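Side-chain contacts in beta-galactoside alpha-2,6-sialyltransferase (PDB 2Z4T), which transfers sialic acid from a CMP-linked donor to galactoside acceptors such as lactose, forming an alpha-2,6 linkage: residues N327-Q330 with Q331-F334; L260-I264 with N265-E269; H392-G395 with N396-L400; N368-R371 with E372-K376. All coordinates share one frame; numbering follows the deposited sequence.

Interaction 1: residues N327-Q330 with Q331-F334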
# COMPACT_ATOMS: atom_id res chain seq x y z
N ASN A 327 -13.82 9.67 0.47
CA ASN A 327 -14.96 10.26 1.15
C ASN A 327 -14.76 10.11 2.67
O ASN A 327 -13.81 9.46 3.12
CB ASN A 327 -16.28 9.65 0.67
CG ASN A 327 -16.47 8.21 1.09
OD1 ASN A 327 -16.12 7.81 2.21
ND2 ASN A 327 -17.06 7.42 0.21
N SER A 328 -15.62 10.73 3.46
CA SER A 328 -15.31 10.84 4.89
C SER A 328 -15.38 9.49 5.63
O SER A 328 -14.65 9.30 6.62
CB SER A 328 -16.18 11.89 5.57
OG SER A 328 -17.52 11.63 5.24
N LYS A 329 -16.22 8.57 5.17
CA LYS A 329 -16.28 7.25 5.76
C LYS A 329 -14.98 6.49 5.47
O LYS A 329 -14.41 5.86 6.38
CB LYS A 329 -17.48 6.47 5.23
CG LYS A 329 -17.30 4.95 5.19
CD LYS A 329 -17.40 4.37 6.59
CE LYS A 329 -17.14 2.87 6.56
NZ LYS A 329 -16.79 2.40 7.93
N GLN A 330 -14.53 6.57 4.22
CA GLN A 330 -13.23 6.02 3.80
C GLN A 330 -12.04 6.61 4.60
O GLN A 330 -11.14 5.88 5.04
CB GLN A 330 -13.05 6.25 2.29
CG GLN A 330 -14.01 5.43 1.41
CD GLN A 330 -13.91 5.76 -0.07
OE1 GLN A 330 -13.81 6.93 -0.47
NE2 GLN A 330 -13.93 4.72 -0.91
N GLN A 331 -12.03 7.92 4.80
CA GLN A 331 -10.97 8.53 5.60
C GLN A 331 -10.93 7.98 7.04
O GLN A 331 -9.84 7.73 7.57
CB GLN A 331 -11.11 10.06 5.63
CG GLN A 331 -10.95 10.71 4.27
CD GLN A 331 -10.76 12.23 4.38
OE1 GLN A 331 -10.32 12.87 3.42
NE2 GLN A 331 -11.07 12.80 5.54
N GLU A 332 -12.10 7.75 7.64
CA GLU A 332 -12.17 7.19 8.99
C GLU A 332 -11.70 5.75 9.02
O GLU A 332 -10.98 5.34 9.92
CB GLU A 332 -13.58 7.27 9.56
CG GLU A 332 -13.72 6.76 11.01
CD GLU A 332 -15.15 6.39 11.35
OE1 GLU A 332 -15.67 6.85 12.39
OE2 GLU A 332 -15.79 5.65 10.57
N LEU A 333 -12.12 4.97 8.02
CA LEU A 333 -11.73 3.58 7.97
C LEU A 333 -10.20 3.48 7.80
O LEU A 333 -9.55 2.68 8.47
CB LEU A 333 -12.48 2.85 6.86
CG LEU A 333 -12.14 1.37 6.64
CD1 LEU A 333 -12.39 0.51 7.92
CD2 LEU A 333 -12.90 0.84 5.41
N PHE A 334 -9.65 4.33 6.93
CA PHE A 334 -8.22 4.43 6.72
C PHE A 334 -7.44 4.72 8.01
O PHE A 334 -6.52 3.97 8.36
CB PHE A 334 -7.94 5.49 5.64
CG PHE A 334 -6.48 5.69 5.35
CD1 PHE A 334 -5.76 4.74 4.65
CD2 PHE A 334 -5.84 6.86 5.75
CE1 PHE A 334 -4.40 4.94 4.38
CE2 PHE A 334 -4.49 7.08 5.48
CZ PHE A 334 -3.77 6.12 4.80
O HOH W 1 -14.83 3.33 9.32
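Lys329 and Glu332 meet through water. The lysine bends at its second torsion (chi2 75°) and runs forward along the helix, bringing NZ alongside the carboxylate. Lys329 NZ and Glu332 OE2 stay 4.3 Å apart, beyond a salt bridge, and water 1 fills in between them. Lys329 NZ donates to this water at 2.6 Å, and the water in turn donates to Glu332 OE2 at 2.8 Å. The direct charge partner of Lys329 is Glu163, near the end of helix 158-164, so the ammonium group is shared between two acids, one of them reached through solvent. Leu333 also faces that helix, resting on Gln160, Glu163 and Leu164.

One turn back, Asn327 and Gln330 form a capping box at the start of helix 328-338. The main-chain N of Gln330 donates to Asn327 OD1 at 2.8 Å in an almost straight bond, while Asn327 N reaches Gln330 OE1 at 2.9 Å, in the carbonyl plane and on a lone pair. With CG of Gln330 beside its own backbone N (chi1 -68°) and the rest of the chain extended, the amide reaches back to the N-H of Asn327. The reciprocal bonds satisfy two N-H groups at the helix start.

Main-chain bonds continue from the same cap. Gln331 N donates to Asn327 O at 2.9 Å, and CG of Gln331 lies 3.3 Å from that same Asn327 O. Phe334 N binds Gln330 O, and Phe334 CB lies close to the same oxygen. The Phe334 ring then turns away toward Leu132 and Met133 of helix 126-141, where Gln330 also packs, on Ile136 and Glu140.

Interaction 2: residues L260-I264 with N265-E269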
# COMPACT_ATOMS: atom_id res chain seq x y z
N LEU A 260 13.19 -13.63 -16.73
CA LEU A 260 11.93 -13.56 -15.99
C LEU A 260 10.86 -14.38 -16.69
O LEU A 260 10.16 -15.18 -16.06
CB LEU A 260 11.48 -12.10 -15.77
CG LEU A 260 10.25 -11.85 -14.89
CD1 LEU A 260 10.45 -12.42 -13.50
CD2 LEU A 260 9.91 -10.37 -14.77
N GLU A 261 10.74 -14.19 -18.01
CA GLU A 261 9.81 -14.98 -18.82
C GLU A 261 10.01 -16.50 -18.67
O GLU A 261 9.04 -17.23 -18.50
CB GLU A 261 9.89 -14.59 -20.29
CG GLU A 261 8.66 -15.07 -21.07
CD GLU A 261 8.56 -14.47 -22.45
OE1 GLU A 261 9.60 -14.02 -22.99
OE2 GLU A 261 7.43 -14.46 -22.99
N ASP A 262 11.27 -16.94 -18.74
CA ASP A 262 11.60 -18.36 -18.62
C ASP A 262 11.35 -18.94 -17.24
O ASP A 262 10.99 -20.12 -17.12
CB ASP A 262 13.07 -18.60 -19.02
CG ASP A 262 13.30 -18.44 -20.51
OD1 ASP A 262 12.32 -18.45 -21.29
OD2 ASP A 262 14.47 -18.28 -20.89
N VAL A 263 11.57 -18.12 -16.21
CA VAL A 263 11.32 -18.53 -14.84
C VAL A 263 9.81 -18.77 -14.64
O VAL A 263 9.40 -19.82 -14.16
CB VAL A 263 11.91 -17.51 -13.83
CG1 VAL A 263 11.33 -17.71 -12.45
CG2 VAL A 263 13.43 -17.60 -13.78
N ILE A 264 9.00 -17.79 -15.04
CA ILE A 264 7.54 -17.91 -14.98
C ILE A 264 6.99 -19.08 -15.83
O ILE A 264 6.10 -19.81 -15.39
CB ILE A 264 6.85 -16.56 -15.33
CG1 ILE A 264 7.13 -15.52 -14.23
CG2 ILE A 264 5.34 -16.76 -15.50
CD1 ILE A 264 6.86 -14.06 -14.60
N ASN A 265 7.53 -19.26 -17.04
CA ASN A 265 7.20 -20.43 -17.87
C ASN A 265 7.68 -21.77 -17.32
O ASN A 265 7.25 -22.82 -17.78
CB ASN A 265 7.77 -20.27 -19.29
CG ASN A 265 6.91 -19.38 -20.16
OD1 ASN A 265 5.69 -19.33 -20.00
ND2 ASN A 265 7.54 -18.67 -21.09
N GLY A 266 8.59 -21.73 -16.36
CA GLY A 266 9.13 -22.94 -15.77
C GLY A 266 10.27 -23.52 -16.56
O GLY A 266 10.82 -24.56 -16.17
N ILE A 267 10.62 -22.88 -17.68
CA ILE A 267 11.71 -23.33 -18.55
C ILE A 267 13.07 -23.21 -17.86
O ILE A 267 13.95 -24.04 -18.05
CB ILE A 267 11.77 -22.55 -19.90
CG1 ILE A 267 10.52 -22.84 -20.75
CG2 ILE A 267 13.07 -22.88 -20.66
CD1 ILE A 267 10.46 -22.07 -22.10
N ASN A 268 13.24 -22.17 -17.05
CA ASN A 268 14.46 -21.99 -16.28
C ASN A 268 14.14 -22.12 -14.80
O ASN A 268 13.23 -21.46 -14.28
CB ASN A 268 15.10 -20.64 -16.61
CG ASN A 268 16.41 -20.41 -15.86
OD1 ASN A 268 16.78 -21.16 -14.96
ND2 ASN A 268 17.11 -19.34 -16.24
N GLU A 269 14.91 -22.99 -14.14
CA GLU A 269 14.71 -23.35 -12.73
C GLU A 269 15.51 -22.49 -11.79
O GLU A 269 15.15 -22.35 -10.62
CB GLU A 269 15.11 -24.80 -12.50
CG GLU A 269 14.48 -25.79 -13.47
CD GLU A 269 13.05 -26.13 -13.11
OE1 GLU A 269 12.77 -27.34 -12.98
OE2 GLU A 269 12.20 -25.22 -12.97
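A Schellman motif ends helix 249-265, with Asp262 and Val263 in its last turn receiving the N-H groups of the residues that follow. Gly266 takes a positive phi of 84°, and its N donates to Val263 O at 3.0 Å from above the carbonyl plane. The wider bond of the motif, Ile267 N to Asp262 O, is weak. Asn268 N makes the straighter bond to Asp262 O, at 3.0 Å, although it too comes from well above the carbonyl plane.

The side chains follow the reversal. CB of Asp262 meets CB of Asn268 at 3.8 Å, while Ile267 CD1 passes obliquely near Asp262 OD1. Asn268 keeps its amide oxygen for Asp270 N. Glu261 and Asn265 lie side by side and point the same way, their carboxylate and amide planes 24° apart and Glu261 CG 3.8 Å from Asn265 ND2; the Glu261 carboxylate is salt-bridged to Lys257. Val263 CA, finally, aims its hydrogen at Asn268 O, 3.5 Å away.

The carbonyls of Asp262 and Val263 thus find their donors in the chain that follows: Asp262 O serves two, one weakly, which holds Ile267 and Asn268 against the last turn of the helix.

Interaction 3: residues H392-G395 with N396-L400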
# COMPACT_ATOMS: atom_id res chain seq x y z
N HIS A 392 23.23 22.74 16.33
CA HIS A 392 22.01 22.21 15.69
C HIS A 392 20.71 22.52 16.43
O HIS A 392 19.63 22.12 16.01
CB HIS A 392 22.16 20.71 15.39
CG HIS A 392 23.44 20.40 14.68
ND1 HIS A 392 23.69 20.81 13.39
CD2 HIS A 392 24.59 19.83 15.12
CE1 HIS A 392 24.92 20.47 13.05
NE2 HIS A 392 25.48 19.87 14.08
N TYR A 393 20.85 23.26 17.53
CA TYR A 393 19.73 23.71 18.32
C TYR A 393 18.65 24.24 17.41
O TYR A 393 18.94 25.02 16.51
CB TYR A 393 20.20 24.84 19.26
CG TYR A 393 19.13 25.37 20.17
CD1 TYR A 393 18.33 24.50 20.93
CD2 TYR A 393 18.92 26.74 20.31
CE1 TYR A 393 17.34 24.99 21.79
CE2 TYR A 393 17.92 27.23 21.18
CZ TYR A 393 17.15 26.34 21.91
OH TYR A 393 16.19 26.82 22.76
N LEU A 394 17.41 23.83 17.64
CA LEU A 394 16.31 24.32 16.80
C LEU A 394 16.13 25.85 16.80
O LEU A 394 15.66 26.40 15.81
CB LEU A 394 15.01 23.59 17.12
CG LEU A 394 15.05 22.11 16.69
CD1 LEU A 394 13.79 21.35 17.08
CD2 LEU A 394 15.31 21.97 15.20
N GLY A 395 16.56 26.51 17.89
CA GLY A 395 16.51 27.97 18.01
C GLY A 395 15.50 28.50 19.02
O GLY A 395 15.44 29.71 19.28
N ASN A 396 14.70 27.60 19.58
CA ASN A 396 13.60 27.92 20.49
C ASN A 396 13.22 26.67 21.26
O ASN A 396 13.55 25.57 20.82
CB ASN A 396 12.37 28.38 19.70
CG ASN A 396 12.44 29.84 19.30
OD1 ASN A 396 12.22 30.75 20.13
ND2 ASN A 396 12.76 30.09 18.04
N SER A 397 12.53 26.82 22.39
CA SER A 397 11.99 25.64 23.07
C SER A 397 10.76 25.08 22.33
O SER A 397 9.88 25.84 21.89
CB SER A 397 11.63 25.96 24.51
OG SER A 397 12.56 26.88 25.04
N TYR A 398 10.70 23.75 22.22
CA TYR A 398 9.64 23.03 21.52
C TYR A 398 9.08 21.97 22.43
O TYR A 398 9.78 21.47 23.29
CB TYR A 398 10.21 22.30 20.31
CG TYR A 398 10.47 23.18 19.12
CD1 TYR A 398 9.57 23.23 18.07
CD2 TYR A 398 11.62 23.97 19.06
CE1 TYR A 398 9.81 24.05 16.97
CE2 TYR A 398 11.86 24.80 17.98
CZ TYR A 398 10.96 24.83 16.94
OH TYR A 398 11.20 25.65 15.87
N ASP A 399 7.82 21.62 22.23
CA ASP A 399 7.30 20.37 22.74
C ASP A 399 7.87 19.24 21.89
O ASP A 399 7.84 19.30 20.64
CB ASP A 399 5.79 20.35 22.68
CG ASP A 399 5.15 21.39 23.59
OD1 ASP A 399 5.58 21.49 24.76
OD2 ASP A 399 4.21 22.08 23.13
N LEU A 400 8.39 18.23 22.57
CA LEU A 400 9.11 17.14 21.96
C LEU A 400 8.18 15.98 21.62
O LEU A 400 7.48 15.48 22.51
CB LEU A 400 10.20 16.68 22.93
CG LEU A 400 11.12 15.53 22.50
CD1 LEU A 400 11.80 15.81 21.17
CD2 LEU A 400 12.14 15.31 23.61
O HOH W 2 15.02 25.72 24.66
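Asn396 meets the ring of Tyr393 as the chain turns out of the loop after helix 371-386 and heads for strand 399-403, a member of the six-stranded parallel sheet in the C-terminal Rossmann-like half of the GT-B fold. Asn396 N lies 3.6 Å from Tyr393 CE2, an oblique approach, and the phenol oxygen OH of Tyr393 comes to 3.3 Å from Asn396 C. With CG anti to the backbone N (chi1 -178°), the Tyr393 ring folds over the turn, so that Gly395 N sits above one of its faces toward the rim. Gly395 itself turns the chain with a positive phi.

Ser397 is linked to the same tyrosine through solvent. Water 2 lies in the plane of the Tyr393 ring at its edge, 2.5 Å from Tyr393 OH and 2.7 Å from Ser397 OG, joining two hydroxyls that are otherwise 4.3 Å apart.

Tyr398 turns back to Leu394, the two side chains crossing at about a right angle. Leu394 CB touches Tyr398 CE2 at 3.5 Å, and Leu394 CD1 stands over the ring face in a CH-pi contact, 4.2 Å from the centroid and 20° off the normal. Phe357 of the adjacent strand packs against both residues.

The strand begins at Asp399, its backbone hydrogen-bonded to Pro355 and Phe357, and Leu400 continues it with a backbone bond to Val423. Asp399 belongs to a magnesium site with Tyr349, Ser352, Leu354 and Asn356, and its OD2 has a weak hydrogen bond with Ser352 OG.

Interaction 4: residues N368-R371 with E372-K376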
# COMPACT_ATOMS: atom_id res chain seq x y z
N ASN A 368 20.98 -6.60 14.49
CA ASN A 368 20.56 -6.56 15.89
C ASN A 368 21.64 -6.19 16.91
O ASN A 368 21.37 -5.50 17.90
CB ASN A 368 19.85 -7.85 16.30
CG ASN A 368 18.42 -7.90 15.76
OD1 ASN A 368 17.93 -6.95 15.14
ND2 ASN A 368 17.75 -9.01 16.00
N HIS A 369 22.88 -6.63 16.66
CA HIS A 369 24.02 -6.26 17.51
C HIS A 369 24.25 -4.72 17.57
O HIS A 369 24.95 -4.22 18.46
CB HIS A 369 25.28 -6.99 17.05
CG HIS A 369 25.76 -6.58 15.69
ND1 HIS A 369 26.69 -5.58 15.48
CD2 HIS A 369 25.43 -7.04 14.45
CE1 HIS A 369 26.93 -5.45 14.19
NE2 HIS A 369 26.17 -6.33 13.54
N GLU A 370 23.65 -3.99 16.63
CA GLU A 370 23.85 -2.55 16.52
C GLU A 370 22.78 -1.69 17.18
O GLU A 370 22.93 -0.47 17.25
CB GLU A 370 23.87 -2.15 15.03
CG GLU A 370 25.09 -2.58 14.25
CD GLU A 370 25.37 -1.64 13.09
OE1 GLU A 370 26.22 -0.72 13.25
OE2 GLU A 370 24.73 -1.79 12.02
N ARG A 371 21.69 -2.26 17.68
CA ARG A 371 20.55 -1.42 17.99
C ARG A 371 20.62 -0.61 19.30
O ARG A 371 19.95 0.43 19.43
CB ARG A 371 19.20 -2.13 17.75
CG ARG A 371 18.84 -3.22 18.68
CD ARG A 371 18.24 -4.40 17.90
NE ARG A 371 18.60 -5.61 18.63
CZ ARG A 371 17.78 -6.57 19.02
NH1 ARG A 371 16.49 -6.56 18.68
NH2 ARG A 371 18.28 -7.57 19.71
N GLU A 372 21.47 -1.02 20.23
CA GLU A 372 21.65 -0.19 21.42
C GLU A 372 22.45 1.05 21.06
O GLU A 372 22.20 2.14 21.58
CB GLU A 372 22.29 -0.96 22.57
CG GLU A 372 21.38 -2.07 23.07
CD GLU A 372 21.98 -2.89 24.19
OE1 GLU A 372 23.23 -3.01 24.28
OE2 GLU A 372 21.18 -3.45 24.99
N TYR A 373 23.39 0.85 20.14
CA TYR A 373 24.24 1.93 19.65
C TYR A 373 23.38 2.91 18.85
O TYR A 373 23.55 4.13 18.95
CB TYR A 373 25.37 1.34 18.80
CG TYR A 373 26.08 2.35 17.95
CD1 TYR A 373 26.90 3.34 18.54
CD2 TYR A 373 25.95 2.35 16.57
CE1 TYR A 373 27.55 4.28 17.75
CE2 TYR A 373 26.60 3.30 15.77
CZ TYR A 373 27.40 4.26 16.37
OH TYR A 373 28.04 5.19 15.59
N TYR A 374 22.43 2.36 18.09
CA TYR A 374 21.44 3.14 17.35
C TYR A 374 20.57 3.96 18.30
O TYR A 374 20.27 5.12 18.02
CB TYR A 374 20.58 2.24 16.45
CG TYR A 374 21.10 2.12 15.04
CD1 TYR A 374 22.39 1.62 14.78
CD2 TYR A 374 20.32 2.53 13.95
CE1 TYR A 374 22.89 1.53 13.47
CE2 TYR A 374 20.82 2.44 12.63
CZ TYR A 374 22.10 1.94 12.40
OH TYR A 374 22.58 1.85 11.11
N ALA A 375 20.19 3.38 19.44
CA ALA A 375 19.38 4.12 20.37
C ALA A 375 20.20 5.27 20.94
O ALA A 375 19.73 6.42 20.99
CB ALA A 375 18.87 3.23 21.46
N LYS A 376 21.42 4.97 21.36
CA LYS A 376 22.25 5.96 22.04
C LYS A 376 22.59 7.13 21.10
O LYS A 376 22.56 8.29 21.52
CB LYS A 376 23.47 5.30 22.70
CG LYS A 376 24.64 6.25 23.03
CD LYS A 376 25.72 5.53 23.86
CE LYS A 376 27.16 5.90 23.46
NZ LYS A 376 27.47 7.29 23.87
O HOH W 3 22.15 -4.07 20.43
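Glu370 and Tyr374 cross one helical turn apart. The carboxylate of Glu370 approaches the ring border, with OE1 4.0 Å from Tyr374 CE1 and the two planes inclined by 71°. Behind it Glu370 CB lies by the same side of the ring, at about van der Waals distance. The backbone brings them together: Tyr374 N donates to Glu370 O at 3.0 Å in the carbonyl plane, and CD1 of the Tyr374 ring comes to 3.3 Å from that oxygen. Val364 touches both side chains, and Trp500 meets the tyrosine ring edge to face.

Arg371 repeats the backbone pattern, its O accepting from Ala375 N at 3.0 Å with Ala375 CB alongside. Its side chain folds back toward Asn368. In one of two modelled conformers, CG stands between the backbone N and the carbonyl carbon (chi1 70°), and the chain doubles back until NE reaches Asn368 O at 2.9 Å. Arg371 N approaches that oxygen from the opposite face of its plane; because of the second conformer, the NE bond is less certain. Water 3 bridges the main chain, donating to Asn368 O and accepting from Glu372 N at 3.1 Å.

This is the N-terminal turn of helix 371-386, which follows strand 356-360 in the C-terminal Rossmann-like domain; the nearest atoms of Gly361 and of the His405 side chain, both of the CMP site, are each about 8 Å from the Tyr374 side chain.

From the N terminus the order is interaction 2, interaction 1, interaction 4, interaction 3. Each is local, joining adjoining residues, so none encloses a long loop, and they neither nest nor cross. Residues 260-269 end helix 249-265, beside helices 205-216 and 282-285. Residues 327-334 start helix 328-338, which lies against helices 126-141 and 158-164. Interactions 4 and 3 belong to successive elements of the C-terminal half: the first starts helix 371-386, the second runs from the connection after that helix into the start of strand 399-403, and their nearest atoms are about 12 Å apart. Interactions 2 and 3 sit on opposite sides of the chain's centre, about 56 Å between centres.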